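Local coordinates for malate dehydrogenase (Entamoeba histolytica, PDB 3I0P), which probably catalyses the NAD-dependent interconversion of malate and oxaloacetate, at residues Q5-I14 against R338-I349; V254-N265 against F280-A288. All coordinates share one frame; numbering follows the deposited sequence.

From the N terminus the chain enters contact 1 at once: strand 6-9 and the start of helix 11-24 pair and pack there with residues 338-349, so this contact closes a loop of more than 320 residues. Contact 2 lies nested inside that loop and closes a short one, in which helix 244-259 leads through helix 269-277 into strand 282-290 of the mixed sheet. Nothing crosses. The centres of the two contacts are about 34 Å apart, on opposite sides of the chain's centre. Contact 1 joins the N-terminal strand to one near the C-terminal end, among helices 11-24, 328-340 and 346-359, whereas contact 2 fastens a helix that reaches the second subunit onto the large sheet.

Contact 1: Q5-I14 against R338-I349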
loop_
_atom_site.group_PDB
_atom_site.type_symbol
_atom_site.label_atom_id
_atom_site.label_comp_id
_atom_site.label_asym_id
_atom_site.label_seq_id
_atom_site.Cartn_x
_atom_site.Cartn_y
_atom_site.Cartn_z
ATOM N N GLN A 5 0.631 -29.007 -23.491
ATOM C CA GLN A 5 1.497 -28.765 -24.691
ATOM C C GLN A 5 1.612 -27.274 -25.036
ATOM O O GLN A 5 0.718 -26.475 -24.733
ATOM C CB GLN A 5 1.017 -29.579 -25.910
ATOM C CG GLN A 5 1.969 -29.566 -27.136
ATOM C CD GLN A 5 3.375 -30.115 -26.825
ATOM O OE1 GLN A 5 4.236 -29.405 -26.270
ATOM N NE2 GLN A 5 3.613 -31.379 -27.195
ATOM N N THR A 6 2.715 -26.917 -25.688
ATOM C CA THR A 6 3.086 -25.523 -25.867
ATOM C C THR A 6 3.902 -25.285 -27.150
ATOM O O THR A 6 4.668 -26.153 -27.579
ATOM C CB THR A 6 3.819 -25.010 -24.589
ATOM O OG1 THR A 6 3.891 -23.586 -24.608
ATOM C CG2 THR A 6 5.229 -25.614 -24.431
ATOM N N LYS A 7 3.715 -24.116 -27.764
ATOM C CA LYS A 7 4.456 -23.731 -28.977
ATOM C C LYS A 7 5.199 -22.408 -28.794
ATOM O O LYS A 7 4.631 -21.418 -28.332
ATOM C CB LYS A 7 3.518 -23.648 -30.185
ATOM C CG LYS A 7 4.214 -23.350 -31.505
ATOM C CD LYS A 7 3.220 -23.441 -32.660
ATOM C CE LYS A 7 3.903 -23.327 -34.026
ATOM N NZ LYS A 7 4.741 -24.521 -34.342
ATOM N N ASN A 8 6.473 -22.405 -29.171
ATOM C CA ASN A 8 7.330 -21.246 -28.995
ATOM C C ASN A 8 7.131 -20.208 -30.088
ATOM O O ASN A 8 7.249 -20.503 -31.275
ATOM C CB ASN A 8 8.800 -21.671 -28.926
ATOM C CG ASN A 8 9.721 -20.532 -28.537
ATOM O OD1 ASN A 8 10.162 -19.742 -29.379
ATOM N ND2 ASN A 8 10.019 -20.443 -27.252
ATOM N N VAL A 9 6.822 -18.987 -29.666
ATOM C CA VAL A 9 6.707 -17.853 -30.579
ATOM C C VAL A 9 7.609 -16.736 -30.059
ATOM O O VAL A 9 7.637 -16.469 -28.851
ATOM C CB VAL A 9 5.246 -17.335 -30.683
ATOM C CG1 VAL A 9 5.116 -16.358 -31.823
ATOM C CG2 VAL A 9 4.270 -18.485 -30.867
ATOM N N SER A 10 8.350 -16.095 -30.957
ATOM C CA SER A 10 9.240 -15.005 -30.561
ATOM C C SER A 10 8.432 -13.782 -30.124
ATOM O O SER A 10 7.316 -13.567 -30.614
ATOM C CB SER A 10 10.185 -14.627 -31.704
ATOM O OG SER A 10 9.525 -13.822 -32.669
ATOM N N ILE A 11 9.005 -12.995 -29.212
ATOM C CA ILE A 11 8.409 -11.732 -28.759
ATOM C C ILE A 11 8.077 -10.804 -29.935
ATOM O O ILE A 11 6.977 -10.263 -30.002
ATOM C CB ILE A 11 9.329 -11.006 -27.718
ATOM C CG1 ILE A 11 9.408 -11.786 -26.383
ATOM C CG2 ILE A 11 8.918 -9.556 -27.521
ATOM C CD1 ILE A 11 8.081 -12.013 -25.647
ATOM N N ASP A 12 9.023 -10.640 -30.862
ATOM C CA ASP A 12 8.813 -9.825 -32.058
ATOM C C ASP A 12 7.579 -10.260 -32.849
ATOM O O ASP A 12 6.785 -9.412 -33.243
ATOM C CB ASP A 12 10.046 -9.833 -32.970
ATOM C CG ASP A 12 11.217 -9.012 -32.409
ATOM O OD1 ASP A 12 11.030 -7.841 -31.998
ATOM O OD2 ASP A 12 12.348 -9.542 -32.410
ATOM N N THR A 13 7.422 -11.566 -33.078
ATOM C CA THR A 13 6.246 -12.097 -33.783
ATOM C C THR A 13 4.957 -11.695 -33.060
ATOM O O THR A 13 4.041 -11.159 -33.682
ATOM C CB THR A 13 6.287 -13.659 -33.949
ATOM O OG1 THR A 13 7.459 -14.046 -34.671
ATOM C CG2 THR A 13 5.059 -14.180 -34.698
ATOM N N ILE A 14 4.906 -11.954 -31.752
ATOM C CA ILE A 14 3.753 -11.631 -30.919
ATOM C C ILE A 14 3.451 -10.130 -30.939
ATOM O O ILE A 14 2.290 -9.730 -31.084
ATOM C CB ILE A 14 3.958 -12.131 -29.463
ATOM C CG1 ILE A 14 4.167 -13.646 -29.442
ATOM C CG2 ILE A 14 2.774 -11.743 -28.569
ATOM C CD1 ILE A 14 4.753 -14.172 -28.153
ATOM N N ARG A 338 13.111 -12.563 -24.097
ATOM C CA ARG A 338 13.658 -11.650 -25.080
ATOM C C ARG A 338 14.486 -12.410 -26.119
ATOM O O ARG A 338 14.410 -12.115 -27.306
ATOM C CB ARG A 338 14.496 -10.580 -24.384
ATOM C CG ARG A 338 14.743 -9.335 -25.197
ATOM C CD ARG A 338 15.303 -8.212 -24.314
ATOM N NE ARG A 338 14.247 -7.513 -23.570
ATOM C CZ ARG A 338 13.479 -6.538 -24.068
ATOM N NH1 ARG A 338 13.625 -6.129 -25.324
ATOM N NH2 ARG A 338 12.556 -5.966 -23.307
ATOM N N LYS A 339 15.253 -13.401 -25.677
ATOM C CA LYS A 339 16.141 -14.116 -26.598
ATOM C C LYS A 339 15.601 -15.468 -27.077
ATOM O O LYS A 339 15.861 -15.856 -28.214
ATOM C CB LYS A 339 17.573 -14.232 -26.040
ATOM C CG LYS A 339 17.685 -14.839 -24.640
ATOM C CD LYS A 339 18.985 -14.396 -23.955
ATOM C CE LYS A 339 19.074 -14.925 -22.521
ATOM N NZ LYS A 339 19.852 -14.014 -21.612
ATOM N N PHE A 340 14.843 -16.166 -26.230
ATOM C CA PHE A 340 14.374 -17.513 -26.567
ATOM C C PHE A 340 12.900 -17.627 -26.957
ATOM O O PHE A 340 12.442 -18.709 -27.346
ATOM C CB PHE A 340 14.672 -18.485 -25.427
ATOM C CG PHE A 340 16.112 -18.519 -25.024
ATOM C CD1 PHE A 340 17.127 -18.570 -25.993
ATOM C CD2 PHE A 340 16.467 -18.515 -23.675
ATOM C CE1 PHE A 340 18.470 -18.597 -25.623
ATOM C CE2 PHE A 340 17.807 -18.554 -23.295
ATOM C CZ PHE A 340 18.811 -18.593 -24.271
ATOM N N GLY A 341 12.162 -16.521 -26.855
ATOM C CA GLY A 341 10.736 -16.523 -27.164
ATOM C C GLY A 341 9.877 -16.978 -26.002
ATOM O O GLY A 341 10.376 -17.222 -24.901
ATOM N N ASP A 342 8.578 -17.088 -26.267
ATOM C CA ASP A 342 7.561 -17.341 -25.254
ATOM C C ASP A 342 6.828 -18.637 -25.602
ATOM O O ASP A 342 6.370 -18.822 -26.725
ATOM C CB ASP A 342 6.597 -16.146 -25.221
ATOM C CG ASP A 342 5.626 -16.168 -24.034
ATOM O OD1 ASP A 342 5.724 -17.038 -23.137
ATOM O OD2 ASP A 342 4.744 -15.281 -24.010
ATOM N N ASP A 343 6.748 -19.548 -24.644
ATOM C CA ASP A 343 6.049 -20.804 -24.852
ATOM C C ASP A 343 4.549 -20.639 -24.611
ATOM O O ASP A 343 4.087 -20.622 -23.470
ATOM C CB ASP A 343 6.630 -21.890 -23.952
ATOM C CG ASP A 343 8.075 -22.207 -24.274
ATOM O OD1 ASP A 343 8.401 -22.545 -25.437
ATOM O OD2 ASP A 343 8.894 -22.125 -23.348
ATOM N N LEU A 344 3.795 -20.526 -25.694
ATOM C CA LEU A 344 2.355 -20.293 -25.618
ATOM C C LEU A 344 1.557 -21.593 -25.657
ATOM O O LEU A 344 1.887 -22.502 -26.431
ATOM C CB LEU A 344 1.900 -19.375 -26.754
ATOM C CG LEU A 344 2.633 -18.041 -26.909
ATOM C CD1 LEU A 344 2.058 -17.244 -28.068
ATOM C CD2 LEU A 344 2.572 -17.244 -25.605
ATOM N N PRO A 345 0.506 -21.690 -24.819
ATOM C CA PRO A 345 -0.417 -22.824 -24.871
ATOM C C PRO A 345 -1.032 -22.967 -26.253
ATOM O O PRO A 345 -1.015 -22.016 -27.039
ATOM C CB PRO A 345 -1.502 -22.436 -23.869
ATOM C CG PRO A 345 -0.810 -21.555 -22.902
ATOM C CD PRO A 345 0.182 -20.772 -23.707
ATOM N N LEU A 346 -1.563 -24.158 -26.530
ATOM C CA LEU A 346 -2.170 -24.500 -27.816
ATOM C C LEU A 346 -3.416 -23.671 -28.105
ATOM O O LEU A 346 -3.657 -23.277 -29.249
ATOM C CB LEU A 346 -2.536 -25.979 -27.837
ATOM C CG LEU A 346 -2.274 -26.715 -29.161
ATOM C CD1 LEU A 346 -0.831 -27.298 -29.183
ATOM C CD2 LEU A 346 -3.358 -27.810 -29.442
ATOM N N VAL A 347 -4.203 -23.398 -27.065
ATOM C CA VAL A 347 -5.386 -22.539 -27.204
ATOM C C VAL A 347 -5.019 -21.161 -27.763
ATOM O O VAL A 347 -5.728 -20.639 -28.617
ATOM C CB VAL A 347 -6.231 -22.451 -25.878
ATOM C CG1 VAL A 347 -5.449 -21.787 -24.740
ATOM C CG2 VAL A 347 -7.560 -21.735 -26.121
ATOM N N THR A 348 -3.900 -20.597 -27.302
ATOM C CA THR A 348 -3.455 -19.260 -27.718
ATOM C C THR A 348 -3.007 -19.301 -29.174
ATOM O O THR A 348 -3.375 -18.429 -29.977
ATOM C CB THR A 348 -2.305 -18.710 -26.824
ATOM O OG1 THR A 348 -2.646 -18.855 -25.442
ATOM C CG2 THR A 348 -2.061 -17.240 -27.102
ATOM N N ILE A 349 -2.223 -20.322 -29.507
ATOM C CA ILE A 349 -1.792 -20.548 -30.877
ATOM C C ILE A 349 -2.999 -20.578 -31.806
ATOM O O ILE A 349 -3.007 -19.923 -32.855
ATOM C CB ILE A 349 -0.976 -21.865 -31.012
ATOM C CG1 ILE A 349 0.305 -21.799 -30.168
ATOM C CG2 ILE A 349 -0.649 -22.161 -32.475
ATOM C CD1 ILE A 349 1.249 -20.663 -30.533
HETATM O O HOH W 1 7.083 -24.494 -26.645
HETATM O O HOH W 2 11.593 -13.654 -28.574
#
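Val9 and Leu344 meet at about a right angle on one face of a two-stranded antiparallel sheet that joins the N-terminal strand 6-9 to strand 342-345. Lys7 pairs with Leu344 and Val9 with Asp342 as hydrogen-bonded pairs; Lys7 N to Leu344 O measures 2.8 Å. The apolar bumps gather on this face. Val9 CG2, directed beside its backbone N by chi1 of -169°, rests against two methyls, Leu344 CD1 at 3.8 Å and Ile349 CD1 at 3.7 Å. Ile349 slides past Val9 in the opposite direction and crosses the aliphatic part of Lys7, its CG1 against Lys7 CB. Ile14, from the helix that follows the strand, meets Leu344 tip to tip; Ile52, in a loop, packs on both, and Ile40 of helix 29-45 on Ile14. At the other end Gly341, with positive phi, turns the chain out of helix 328-340, and without a side chain it admits Asn8 OD1, Val9 O and, 4.0 Å from its CA, Ser10 CA. On the opposite face Asn8 spans the turn with one nitrogen: ND2 donates to Phe340 O at 3.0 Å and to Asp343 OD1 at 3.2 Å, the latter approached from above the carboxylate plane but lying within the amide plane.

Contact 2: V254-N265 against F280-A288; sequences VEIMSSCLSIAN and FSLGHFFIA
Met257 lies over the Phe285 ring in a helix-on-sheet packing, where residues 254-259 of the helix cross strand residues 282-288 at 96°. Its CB sits 3.4 Å above the ring plane, displaced toward the rim on the CD2 side, a CH-pi contact. Beyond CG, bends at chi2 and chi3 carry SD 5.3 Å from the ring centroid above the same face, a distant Met-aromatic contact. CE reaches both Phe285 CD1, at 4.2 Å, and Ile287 CD1, at 3.9 Å, the side chain crossing Ile287 at about a right angle. Phe285 holds CG between its backbone N and carbonyl carbon (chi1 70°), which lays a face of the ring under Met257 CB. Ser258 OG touches the ring edge at CD2, in plane, while donating to Val254 O, which also accepts Ser258 N. Gly283 offers no side chain, so Ser258 O and Ala264 CB can settle on its CA. Ile256 packs on Val304 of the second subunit. Asn265 ND2 donates to Ser281 O at 3.0 Å, and a water links Asn265 N to Ser281 OG. Polar links lie at one end, and under the helix the fit depends on apolar packing, with the Ser258 hydroxyl satisfied within its own helix.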
loop_
_atom_site.group_PDB
_atom_site.type_symbol
_atom_site.label_atom_id
_atom_site.label_comp_id
_atom_site.label_asym_id
_atom_site.label_seq_id
_atom_site.Cartn_x
_atom_site.Cartn_y
_atom_site.Cartn_z
ATOM N N VAL A 254 -7.299 1.540 -3.041
ATOM C CA VAL A 254 -7.206 1.497 -4.493
ATOM C C VAL A 254 -8.521 1.941 -5.152
ATOM O O VAL A 254 -8.518 2.790 -6.056
ATOM C CB VAL A 254 -6.768 0.105 -4.985
ATOM C CG1 VAL A 254 -6.974 -0.019 -6.497
ATOM C CG2 VAL A 254 -5.315 -0.138 -4.607
ATOM N N GLU A 255 -9.628 1.389 -4.665
ATOM C CA GLU A 255 -10.957 1.700 -5.169
ATOM C C GLU A 255 -11.270 3.200 -5.123
ATOM O O GLU A 255 -11.733 3.779 -6.118
ATOM C CB GLU A 255 -11.997 0.927 -4.357
ATOM C CG GLU A 255 -13.420 1.012 -4.895
ATOM C CD GLU A 255 -13.648 0.099 -6.086
ATOM O OE1 GLU A 255 -14.392 0.508 -6.997
ATOM O OE2 GLU A 255 -13.079 -1.022 -6.115
ATOM N N ILE A 256 -11.026 3.817 -3.965
ATOM C CA ILE A 256 -11.307 5.241 -3.759
ATOM C C ILE A 256 -10.437 6.100 -4.663
ATOM O O ILE A 256 -10.934 7.011 -5.316
ATOM C CB ILE A 256 -11.109 5.643 -2.299
ATOM C CG1 ILE A 256 -12.195 5.006 -1.435
ATOM C CG2 ILE A 256 -11.107 7.158 -2.142
ATOM C CD1 ILE A 256 -11.894 5.078 0.035
ATOM N N MET A 257 -9.146 5.790 -4.717
ATOM C CA MET A 257 -8.213 6.500 -5.593
ATOM C C MET A 257 -8.614 6.368 -7.059
ATOM O O MET A 257 -8.416 7.293 -7.845
ATOM C CB MET A 257 -6.776 5.969 -5.409
ATOM C CG MET A 257 -6.192 6.144 -4.013
ATOM S SD MET A 257 -5.815 7.861 -3.651
ATOM C CE MET A 257 -4.150 8.008 -4.308
ATOM N N SER A 258 -9.164 5.211 -7.425
ATOM C CA SER A 258 -9.514 4.927 -8.820
ATOM C C SER A 258 -10.844 5.537 -9.225
ATOM O O SER A 258 -10.969 5.999 -10.353
ATOM C CB SER A 258 -9.500 3.423 -9.105
ATOM O OG SER A 258 -8.218 2.891 -8.806
ATOM N N SER A 259 -11.819 5.573 -8.305
ATOM C CA SER A 259 -13.178 6.059 -8.632
ATOM C C SER A 259 -13.596 7.437 -8.080
ATOM O O SER A 259 -14.294 8.191 -8.759
ATOM C CB SER A 259 -14.228 5.012 -8.259
ATOM O OG SER A 259 -14.136 4.660 -6.894
ATOM N N CYS A 260 -13.174 7.771 -6.866
ATOM C CA CYS A 260 -13.743 8.929 -6.175
ATOM C C CYS A 260 -13.252 10.265 -6.686
ATOM O O CYS A 260 -13.968 11.267 -6.599
ATOM C CB CYS A 260 -13.529 8.822 -4.670
ATOM S SG CYS A 260 -14.574 7.563 -3.947
ATOM N N LEU A 261 -12.036 10.285 -7.221
ATOM C CA LEU A 261 -11.464 11.520 -7.733
ATOM C C LEU A 261 -11.896 11.805 -9.175
ATOM O O LEU A 261 -12.087 12.951 -9.547
ATOM C CB LEU A 261 -9.939 11.526 -7.560
ATOM C CG LEU A 261 -9.439 11.552 -6.101
ATOM C CD1 LEU A 261 -7.991 11.109 -5.988
ATOM C CD2 LEU A 261 -9.625 12.918 -5.449
ATOM N N SER A 262 -12.088 10.763 -9.969
ATOM C CA SER A 262 -12.495 10.906 -11.369
ATOM C C SER A 262 -14.009 10.727 -11.625
ATOM O O SER A 262 -14.466 10.946 -12.750
ATOM C CB SER A 262 -11.736 9.886 -12.221
ATOM O OG SER A 262 -12.043 8.561 -11.798
ATOM N N ILE A 263 -14.765 10.330 -10.596
ATOM C CA ILE A 263 -16.189 9.940 -10.713
ATOM C C ILE A 263 -16.421 8.729 -11.649
ATOM O O ILE A 263 -17.203 8.797 -12.605
ATOM C CB ILE A 263 -17.159 11.121 -11.068
ATOM C CG1 ILE A 263 -16.676 12.451 -10.473
ATOM C CG2 ILE A 263 -18.560 10.812 -10.562
ATOM C CD1 ILE A 263 -17.471 13.682 -10.947
ATOM N N ALA A 264 -15.745 7.623 -11.355
ATOM C CA ALA A 264 -15.890 6.379 -12.119
ATOM C C ALA A 264 -16.817 5.441 -11.388
ATOM O O ALA A 264 -17.047 5.615 -10.190
ATOM C CB ALA A 264 -14.527 5.706 -12.313
ATOM N N ASN A 265 -17.337 4.443 -12.099
ATOM C CA ASN A 265 -18.061 3.345 -11.464
ATOM C C ASN A 265 -17.213 2.702 -10.371
ATOM O O ASN A 265 -15.992 2.539 -10.523
ATOM C CB ASN A 265 -18.456 2.286 -12.493
ATOM C CG ASN A 265 -19.353 2.836 -13.589
ATOM O OD1 ASN A 265 -20.211 3.689 -13.346
ATOM N ND2 ASN A 265 -19.153 2.355 -14.805
ATOM N N PHE A 280 -17.724 -2.553 -19.782
ATOM C CA PHE A 280 -17.072 -2.412 -18.468
ATOM C C PHE A 280 -16.391 -1.063 -18.380
ATOM O O PHE A 280 -15.371 -0.849 -19.031
ATOM C CB PHE A 280 -16.042 -3.515 -18.214
ATOM C CG PHE A 280 -16.652 -4.862 -17.936
ATOM C CD1 PHE A 280 -17.293 -5.119 -16.722
ATOM C CD2 PHE A 280 -16.585 -5.875 -18.887
ATOM C CE1 PHE A 280 -17.860 -6.362 -16.462
ATOM C CE2 PHE A 280 -17.145 -7.121 -18.644
ATOM C CZ PHE A 280 -17.782 -7.373 -17.429
ATOM N N SER A 281 -16.961 -0.158 -17.579
ATOM C CA SER A 281 -16.427 1.192 -17.420
ATOM C C SER A 281 -15.785 1.325 -16.037
ATOM O O SER A 281 -16.451 1.133 -15.020
ATOM C CB SER A 281 -17.526 2.226 -17.656
ATOM O OG SER A 281 -17.069 3.552 -17.476
ATOM N N LEU A 282 -14.487 1.654 -16.033
ATOM C CA LEU A 282 -13.594 1.554 -14.859
ATOM C C LEU A 282 -12.842 2.856 -14.594
ATOM O O LEU A 282 -12.793 3.742 -15.451
ATOM C CB LEU A 282 -12.528 0.480 -15.103
ATOM C CG LEU A 282 -12.876 -0.989 -15.289
ATOM C CD1 LEU A 282 -11.650 -1.720 -15.772
ATOM C CD2 LEU A 282 -13.349 -1.600 -14.013
ATOM N N GLY A 283 -12.223 2.941 -13.418
ATOM C CA GLY A 283 -11.327 4.039 -13.095
ATOM C C GLY A 283 -9.890 3.587 -12.877
ATOM O O GLY A 283 -9.628 2.391 -12.640
ATOM N N HIS A 284 -8.966 4.550 -12.971
ATOM C CA HIS A 284 -7.536 4.340 -12.748
ATOM C C HIS A 284 -6.957 5.588 -12.088
ATOM O O HIS A 284 -7.498 6.688 -12.252
ATOM C CB HIS A 284 -6.763 4.173 -14.064
ATOM C CG HIS A 284 -7.425 3.309 -15.101
ATOM N ND1 HIS A 284 -7.941 2.057 -14.830
ATOM C CD2 HIS A 284 -7.572 3.492 -16.436
ATOM C CE1 HIS A 284 -8.407 1.525 -15.945
ATOM N NE2 HIS A 284 -8.187 2.372 -16.937
ATOM N N PHE A 285 -5.842 5.428 -11.378
ATOM C CA PHE A 285 -5.055 6.573 -10.901
ATOM C C PHE A 285 -3.572 6.366 -11.171
ATOM O O PHE A 285 -3.096 5.222 -11.217
ATOM C CB PHE A 285 -5.277 6.843 -9.410
ATOM C CG PHE A 285 -4.684 5.806 -8.499
ATOM C CD1 PHE A 285 -3.441 6.013 -7.911
ATOM C CD2 PHE A 285 -5.377 4.632 -8.215
ATOM C CE1 PHE A 285 -2.881 5.058 -7.052
ATOM C CE2 PHE A 285 -4.829 3.668 -7.359
ATOM C CZ PHE A 285 -3.585 3.880 -6.773
ATOM N N PHE A 286 -2.855 7.479 -11.343
ATOM C CA PHE A 286 -1.428 7.463 -11.657
ATOM C C PHE A 286 -0.729 8.605 -10.942
ATOM O O PHE A 286 -1.073 9.777 -11.146
ATOM C CB PHE A 286 -1.204 7.579 -13.167
ATOM C CG PHE A 286 -1.970 6.572 -13.964
ATOM C CD1 PHE A 286 -1.485 5.278 -14.117
ATOM C CD2 PHE A 286 -3.184 6.912 -14.549
ATOM C CE1 PHE A 286 -2.188 4.333 -14.838
ATOM C CE2 PHE A 286 -3.895 5.976 -15.280
ATOM C CZ PHE A 286 -3.394 4.671 -15.419
ATOM N N ILE A 287 0.239 8.247 -10.098
ATOM C CA ILE A 287 1.011 9.210 -9.327
ATOM C C ILE A 287 2.473 9.140 -9.743
ATOM O O ILE A 287 3.028 8.056 -9.873
ATOM C CB ILE A 287 0.897 8.943 -7.803
ATOM C CG1 ILE A 287 -0.549 9.079 -7.328
ATOM C CG2 ILE A 287 1.825 9.875 -6.989
ATOM C CD1 ILE A 287 -0.704 8.833 -5.838
ATOM N N ALA A 288 3.086 10.303 -9.950
ATOM C CA ALA A 288 4.518 10.396 -10.232
ATOM C C ALA A 288 5.201 11.399 -9.289
ATOM O O ALA A 288 4.721 12.515 -9.093
ATOM C CB ALA A 288 4.738 10.782 -11.671
HETATM O O HOH W 3 -16.409 4.944 -15.060
#